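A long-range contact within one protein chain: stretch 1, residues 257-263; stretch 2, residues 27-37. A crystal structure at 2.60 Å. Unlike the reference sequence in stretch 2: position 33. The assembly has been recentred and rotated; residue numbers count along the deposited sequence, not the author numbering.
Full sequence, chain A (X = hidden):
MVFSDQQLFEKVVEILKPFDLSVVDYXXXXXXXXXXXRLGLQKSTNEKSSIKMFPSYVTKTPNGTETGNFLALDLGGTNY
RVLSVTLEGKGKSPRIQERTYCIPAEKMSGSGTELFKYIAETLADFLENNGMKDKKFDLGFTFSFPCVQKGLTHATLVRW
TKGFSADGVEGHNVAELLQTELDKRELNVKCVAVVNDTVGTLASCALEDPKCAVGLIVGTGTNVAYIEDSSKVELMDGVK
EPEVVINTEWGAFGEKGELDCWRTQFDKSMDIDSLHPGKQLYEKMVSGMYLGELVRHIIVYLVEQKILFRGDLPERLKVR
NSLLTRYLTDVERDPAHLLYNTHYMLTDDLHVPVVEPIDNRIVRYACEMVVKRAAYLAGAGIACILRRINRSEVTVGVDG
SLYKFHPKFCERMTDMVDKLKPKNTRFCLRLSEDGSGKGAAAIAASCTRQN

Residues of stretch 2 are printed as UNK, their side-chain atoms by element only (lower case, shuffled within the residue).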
ATOM      1  N   GLY A 257     -14.486  13.402  -5.371  1.00 14.96           N
ATOM      2  CA  GLY A 257     -15.531  13.684  -4.404  1.00 13.88           C
ATOM      3  C   GLY A 257     -16.395  12.533  -3.959  1.00 15.83           C
ATOM      4  O   GLY A 257     -17.408  12.755  -3.286  1.00 17.02           O
ATOM      5  N   GLU A 258     -15.962  11.305  -4.249  1.00 17.62           N
ATOM      6  CA  GLU A 258     -16.719  10.096  -3.890  1.00 16.68           C
ATOM      7  C   GLU A 258     -16.774   9.754  -2.397  1.00 17.29           C
ATOM      8  O   GLU A 258     -17.716   9.117  -1.934  1.00 18.89           O
ATOM      9  CB  GLU A 258     -16.220   8.873  -4.676  1.00 16.39           C
ATOM     10  CG  GLU A 258     -16.182   9.013  -6.192  1.00 13.42           C
ATOM     11  CD  GLU A 258     -14.815   9.406  -6.705  1.00 14.22           C
ATOM     12  OE1 GLU A 258     -14.131  10.173  -6.021  1.00 18.23           O
ATOM     13  OE2 GLU A 258     -14.403   8.957  -7.790  1.00 16.69           O
ATOM     14  N   LEU A 259     -15.783  10.169  -1.629  1.00 16.26           N
ATOM     15  CA  LEU A 259     -15.798   9.865  -0.203  1.00 17.11           C
ATOM     16  C   LEU A 259     -16.053  11.111   0.646  1.00 18.35           C
ATOM     17  O   LEU A 259     -15.808  11.105   1.862  1.00 18.07           O
ATOM     18  CB  LEU A 259     -14.483   9.209   0.213  1.00 13.73           C
ATOM     19  CG  LEU A 259     -14.167   7.884  -0.470  1.00 13.84           C
ATOM     20  CD1 LEU A 259     -12.758   7.438  -0.118  1.00  9.47           C
ATOM     21  CD2 LEU A 259     -15.204   6.843  -0.074  1.00 12.21           C
ATOM     22  N   ASP A 260     -16.628  12.135   0.017  1.00 20.43           N
ATOM     23  CA  ASP A 260     -16.907  13.420   0.666  1.00 22.39           C
ATOM     24  C   ASP A 260     -17.857  13.440   1.843  1.00 20.49           C
ATOM     25  O   ASP A 260     -17.932  14.437   2.547  1.00 23.34           O
ATOM     26  CB  ASP A 260     -17.366  14.456  -0.363  1.00 24.04           C
ATOM     27  CG  ASP A 260     -16.204  15.169  -1.027  1.00 26.43           C
ATOM     28  OD1 ASP A 260     -15.050  15.031  -0.536  1.00 28.34           O
ATOM     29  OD2 ASP A 260     -16.450  15.877  -2.028  1.00 25.77           O
ATOM     30  N   CYS A 261     -18.613  12.374   2.042  1.00 19.21           N
ATOM     31  CA  CYS A 261     -19.540  12.338   3.158  1.00 18.02           C
ATOM     32  C   CYS A 261     -18.904  11.664   4.360  1.00 18.46           C
ATOM     33  O   CYS A 261     -19.297  11.895   5.506  1.00 17.15           O
ATOM     34  CB  CYS A 261     -20.775  11.548   2.764  1.00 16.04           C
ATOM     35  SG  CYS A 261     -21.658  12.293   1.447  1.00 15.55           S
ATOM     36  N   TRP A 262     -17.908  10.838   4.077  1.00 17.69           N
ATOM     37  CA  TRP A 262     -17.232  10.062   5.090  1.00 17.63           C
ATOM     38  C   TRP A 262     -15.892  10.618   5.549  1.00 16.88           C
ATOM     39  O   TRP A 262     -15.338  10.165   6.545  1.00 18.00           O
ATOM     40  CB  TRP A 262     -17.119   8.632   4.581  1.00 14.04           C
ATOM     41  CG  TRP A 262     -18.479   8.095   4.195  1.00 12.26           C
ATOM     42  CD1 TRP A 262     -19.446   7.668   5.037  1.00 13.00           C
ATOM     43  CD2 TRP A 262     -19.008   7.949   2.872  1.00 11.63           C
ATOM     44  NE1 TRP A 262     -20.543   7.258   4.337  1.00 11.69           N
ATOM     45  CE2 TRP A 262     -20.307   7.422   3.003  1.00 10.60           C
ATOM     46  CE3 TRP A 262     -18.519   8.218   1.588  1.00 12.35           C
ATOM     47  CZ2 TRP A 262     -21.121   7.162   1.906  1.00  9.67           C
ATOM     48  CZ3 TRP A 262     -19.331   7.960   0.495  1.00 10.54           C
ATOM     49  CH2 TRP A 262     -20.621   7.436   0.668  1.00  9.95           C
ATOM     50  N   ARG A 263     -15.365  11.590   4.824  1.00 17.68           N
ATOM     51  CA  ARG A 263     -14.106  12.207   5.210  1.00 18.52           C
ATOM     52  C   ARG A 263     -14.374  13.265   6.282  1.00 19.33           C
ATOM     53  O   ARG A 263     -15.310  14.057   6.158  1.00 18.77           O
ATOM     54  CB  ARG A 263     -13.410  12.803   3.993  1.00 15.52           C
ATOM     55  CG  ARG A 263     -13.021  11.738   2.994  1.00 17.49           C
ATOM     56  CD  ARG A 263     -12.334  12.297   1.761  1.00 19.15           C
ATOM     57  NE  ARG A 263     -11.079  12.950   2.098  1.00 19.00           N
ATOM     58  CZ  ARG A 263     -10.892  14.269   2.118  1.00 17.35           C
ATOM     59  NH1 ARG A 263     -11.885  15.115   1.811  1.00 12.78           N
ATOM     60  NH2 ARG A 263      -9.702  14.736   2.474  1.00 17.81           N
ATOM     61  N   UNK A  27     -21.147  -0.482   2.728  1.00 19.60           N
ATOM     62  CA  UNK A  27     -21.849  -1.032   1.563  1.00 22.40           C
ATOM     63  C   UNK A  27     -21.778   0.029   0.446  1.00 21.54           C
ATOM     64  O   UNK A  27     -21.446  -0.272  -0.694  1.00 21.68           O
ATOM     65  c   UNK A  27     -24.942  -2.738   3.419  1.00 24.86           C
ATOM     66  o   UNK A  27     -25.793  -1.818   3.395  1.00 26.78           O
ATOM     67  o   UNK A  27     -25.233  -3.884   3.830  1.00 24.15           O
ATOM     68  c   UNK A  27     -23.481  -2.452   2.993  1.00 24.83           C
ATOM     69  c   UNK A  27     -23.316  -1.367   1.905  1.00 22.75           C
ATOM     70  N   UNK A  28     -21.984   1.287   0.818  1.00 21.64           N
ATOM     71  CA  UNK A  28     -21.945   2.400  -0.114  1.00 21.33           C
ATOM     72  C   UNK A  28     -20.556   2.720  -0.659  1.00 20.84           C
ATOM     73  O   UNK A  28     -20.402   2.887  -1.865  1.00 21.12           O
ATOM     74  c   UNK A  28     -22.489   3.641   0.548  1.00 23.34           C
ATOM     75  c   UNK A  28     -22.620   4.797  -0.394  1.00 26.87           C
ATOM     76  o   UNK A  28     -24.793   5.111   0.418  1.00 32.93           O
ATOM     77  c   UNK A  28     -24.057   5.123  -0.612  1.00 32.49           C
ATOM     78  o   UNK A  28     -24.449   5.355  -1.796  1.00 33.66           O
ATOM     79  N   UNK A  29     -19.560   2.886   0.212  1.00 19.36           N
ATOM     80  CA  UNK A  29     -18.200   3.172  -0.277  1.00 19.16           C
ATOM     81  C   UNK A  29     -17.922   2.115  -1.353  1.00 19.17           C
ATOM     82  O   UNK A  29     -17.671   2.443  -2.513  1.00 18.89           O
ATOM     83  c   UNK A  29     -18.113   4.151   2.942  1.00 16.84           C
ATOM     84  c   UNK A  29     -17.131   3.086   0.848  1.00 17.16           C
ATOM     85  c   UNK A  29     -17.206   4.315   1.748  1.00 17.23           C
ATOM     86  c   UNK A  29     -15.738   2.934   0.268  1.00 17.67           C
ATOM     87  N   UNK A  30     -18.093   0.852  -0.974  1.00 19.15           N
ATOM     88  CA  UNK A  30     -17.914  -0.272  -1.882  1.00 19.05           C
ATOM     89  C   UNK A  30     -18.717  -0.091  -3.165  1.00 17.66           C
ATOM     90  O   UNK A  30     -18.176  -0.237  -4.257  1.00 19.51           O
ATOM     91  c   UNK A  30     -18.331  -1.561  -1.186  1.00 20.68           C
ATOM     92  s   UNK A  30     -18.612  -2.938  -2.267  1.00 19.28           S
ATOM     93  N   UNK A  31     -19.981   0.289  -3.025  1.00 18.19           N
ATOM     94  CA  UNK A  31     -20.885   0.507  -4.157  1.00 18.98           C
ATOM     95  C   UNK A  31     -20.377   1.574  -5.107  1.00 18.89           C
ATOM     96  O   UNK A  31     -20.409   1.393  -6.317  1.00 19.05           O
ATOM     97  o   UNK A  31     -24.254   0.890  -4.904  1.00 21.68           O
ATOM     98  c   UNK A  31     -23.367   0.215  -4.340  1.00 22.17           C
ATOM     99  c   UNK A  31     -22.254   0.929  -3.649  1.00 21.85           C
ATOM    100  o   UNK A  31     -23.353  -1.033  -4.305  1.00 24.87           O
ATOM    101  N   UNK A  32     -19.968   2.710  -4.549  1.00 19.37           N
ATOM    102  CA  UNK A  32     -19.410   3.827  -5.316  1.00 18.90           C
ATOM    103  C   UNK A  32     -18.071   3.394  -5.935  1.00 18.90           C
ATOM    104  O   UNK A  32     -17.794   3.675  -7.100  1.00 18.67           O
ATOM    105  c   UNK A  32     -19.190   5.048  -4.394  1.00 17.80           C
ATOM    106  c   UNK A  32     -20.273   6.805  -2.942  1.00 13.46           C
ATOM    107  c   UNK A  32     -20.438   5.857  -4.110  1.00 16.37           C
ATOM    108  n   UNK A  32     -20.805   9.519  -3.630  1.00 13.75           N
ATOM    109  c   UNK A  32     -21.744   8.802  -3.014  1.00 15.91           C
ATOM    110  n   UNK A  32     -22.955   9.336  -2.830  1.00 16.02           N
ATOM    111  n   UNK A  32     -21.513   7.530  -2.671  1.00 13.19           N
ATOM    112  N   UNK A  33     -17.258   2.687  -5.152  1.00 17.99           N
ATOM    113  CA  UNK A  33     -15.965   2.210  -5.613  1.00 18.36           C
ATOM    114  C   UNK A  33     -16.157   1.368  -6.879  1.00 17.57           C
ATOM    115  O   UNK A  33     -15.604   1.696  -7.931  1.00 18.99           O
ATOM    116  c   UNK A  33     -12.590   1.427  -2.533  1.00 18.85           C
ATOM    117  s   UNK A  33     -13.040   0.003  -3.531  1.00 21.97           S
ATOM    118  c   UNK A  33     -13.894   0.876  -4.891  1.00 18.59           C
ATOM    119  c   UNK A  33     -15.274   1.401  -4.512  1.00 17.46           C
ATOM    120  N   UNK A  34     -16.965   0.314  -6.779  1.00 14.95           N
ATOM    121  CA  UNK A  34     -17.235  -0.533  -7.925  1.00 13.72           C
ATOM    122  C   UNK A  34     -17.713   0.292  -9.096  1.00 16.07           C
ATOM    123  O   UNK A  34     -17.344   0.035 -10.235  1.00 17.68           O
ATOM    124  N   UNK A  35     -18.520   1.309  -8.825  1.00 18.01           N
ATOM    125  CA  UNK A  35     -19.010   2.179  -9.886  1.00 19.34           C
ATOM    126  C   UNK A  35     -17.807   2.817 -10.612  1.00 19.06           C
ATOM    127  O   UNK A  35     -17.817   2.911 -11.842  1.00 19.94           O
ATOM    128  c   UNK A  35     -19.965   3.262  -9.319  1.00 22.57           C
ATOM    129  c   UNK A  35     -21.321   2.745  -8.756  1.00 27.40           C
ATOM    130  o   UNK A  35     -21.982   4.971  -7.983  1.00 33.38           O
ATOM    131  c   UNK A  35     -22.026   3.733  -7.775  1.00 30.97           C
ATOM    132  o   UNK A  35     -22.626   3.273  -6.775  1.00 30.44           O
ATOM    133  N   UNK A  36     -16.764   3.211  -9.866  1.00 17.21           N
ATOM    134  CA  UNK A  36     -15.561   3.845 -10.454  1.00 16.10           C
ATOM    135  C   UNK A  36     -14.661   2.920 -11.239  1.00 16.30           C
ATOM    136  O   UNK A  36     -14.142   3.312 -12.276  1.00 18.64           O
ATOM    137  o   UNK A  36     -15.484   5.436  -8.638  1.00 20.14           O
ATOM    138  c   UNK A  36     -14.710   4.530  -9.394  1.00 15.23           C
ATOM    139  N   UNK A  37     -14.433   1.713 -10.734  1.00 15.89           N
ATOM    140  CA  UNK A  37     -13.580   0.758 -11.425  1.00 14.67           C
ATOM    141  C   UNK A  37     -14.111   0.426 -12.822  1.00 17.02           C
ATOM    142  O   UNK A  37     -13.338   0.432 -13.793  1.00 16.42           O
ATOM    143  c   UNK A  37     -12.659  -0.356  -9.325  1.00 13.53           C
ATOM    144  s   UNK A  37     -12.496  -1.915  -8.473  1.00 14.89           S
ATOM    145  c   UNK A  37     -11.379  -1.508  -7.174  1.00 11.82           C
ATOM    146  c   UNK A  37     -13.420  -0.518 -10.609  1.00 14.22           C
TER

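Position 27 carries three carbons, the third bearing two oxygens, an unbranched carboxylate one methylene longer than aspartate; its side chain is out of reach of stretch 1. It is Glu27. Position 28 has the same five atoms, but its CA-to-CB bond points toward stretch 1, and its second carbon lies 3.5 Å from Trp262 CH2. This is Glu28, and that carbon is CG.

At position 29 four carbons fork at the first, with one arm two carbons long. The bond to CB runs sideways, yet the side chain's end comes nearer: the inner carbon of the long arm is 3.7 Å from Leu259 CD2, and the end carbon of that arm sits over one face of the indole, 3.9 Å from the centroid of the Trp262 five-membered ring and 11° off its normal, a CH-pi contact. The fork defines Ile29, and the two carbons are CG1 and CD1.

Position 30, one carbon then sulfur, is Cys30, out of reach. Position 31, two carbons with two oxygens on the second, is Asp31, also remote.

Position 32 shows three carbons, a nitrogen, then a carbon holding two more nitrogens: a guanidinium. The chain nitrogen lies 3.5 Å from Trp262 CH2, at the ring edge near its plane, and one terminal nitrogen is 3.5 Å from Glu258 O, without a hydrogen bond. This is Arg32, the nitrogens being NE and NH1; chi2 and chi3 are both t, so the chain is extended. Within the helix, NE makes a long salt bridge of 3.8 Å to Glu28 OE2.

Position 33 has two carbons, sulfur and one carbon, unbranched: Met33, where the reference sequence differs. It makes no contact. Position 34 has no side-chain atoms and is Gly34; an ideal CB would have room. Position 35 again has three carbons ending in two oxygens, so it is Glu35, out of reach of stretch 1.

Position 36 has one carbon then oxygen, and the oxygen lies 3.8 Å from Glu258 OE2, too far to bond. It is Ser36, whose OG donates to Arg32 O at 3.3 Å, one turn back. Position 37, two carbons, sulfur and a terminal carbon, is Met37, out of reach of stretch 1.

Of the residues that touch stretch 1, 28, 32 and 36 recur every four residues, and 29 lies next to 28 and three before 32, which puts all four along one side of the helix. Facing them, a type I turn from Gly257 to Asp260 is followed by Trp262, whose N bonds Leu259 O at 3.1 Å. The 351 Å² buried between the stretches includes no cross-stretch hydrogen bond. Packing carries the contact: Ile29 meets both Leu259 and the indole face, while Arg32 reaches the indole edge.

Stretch 2 (27-37) EEICDRMGESM
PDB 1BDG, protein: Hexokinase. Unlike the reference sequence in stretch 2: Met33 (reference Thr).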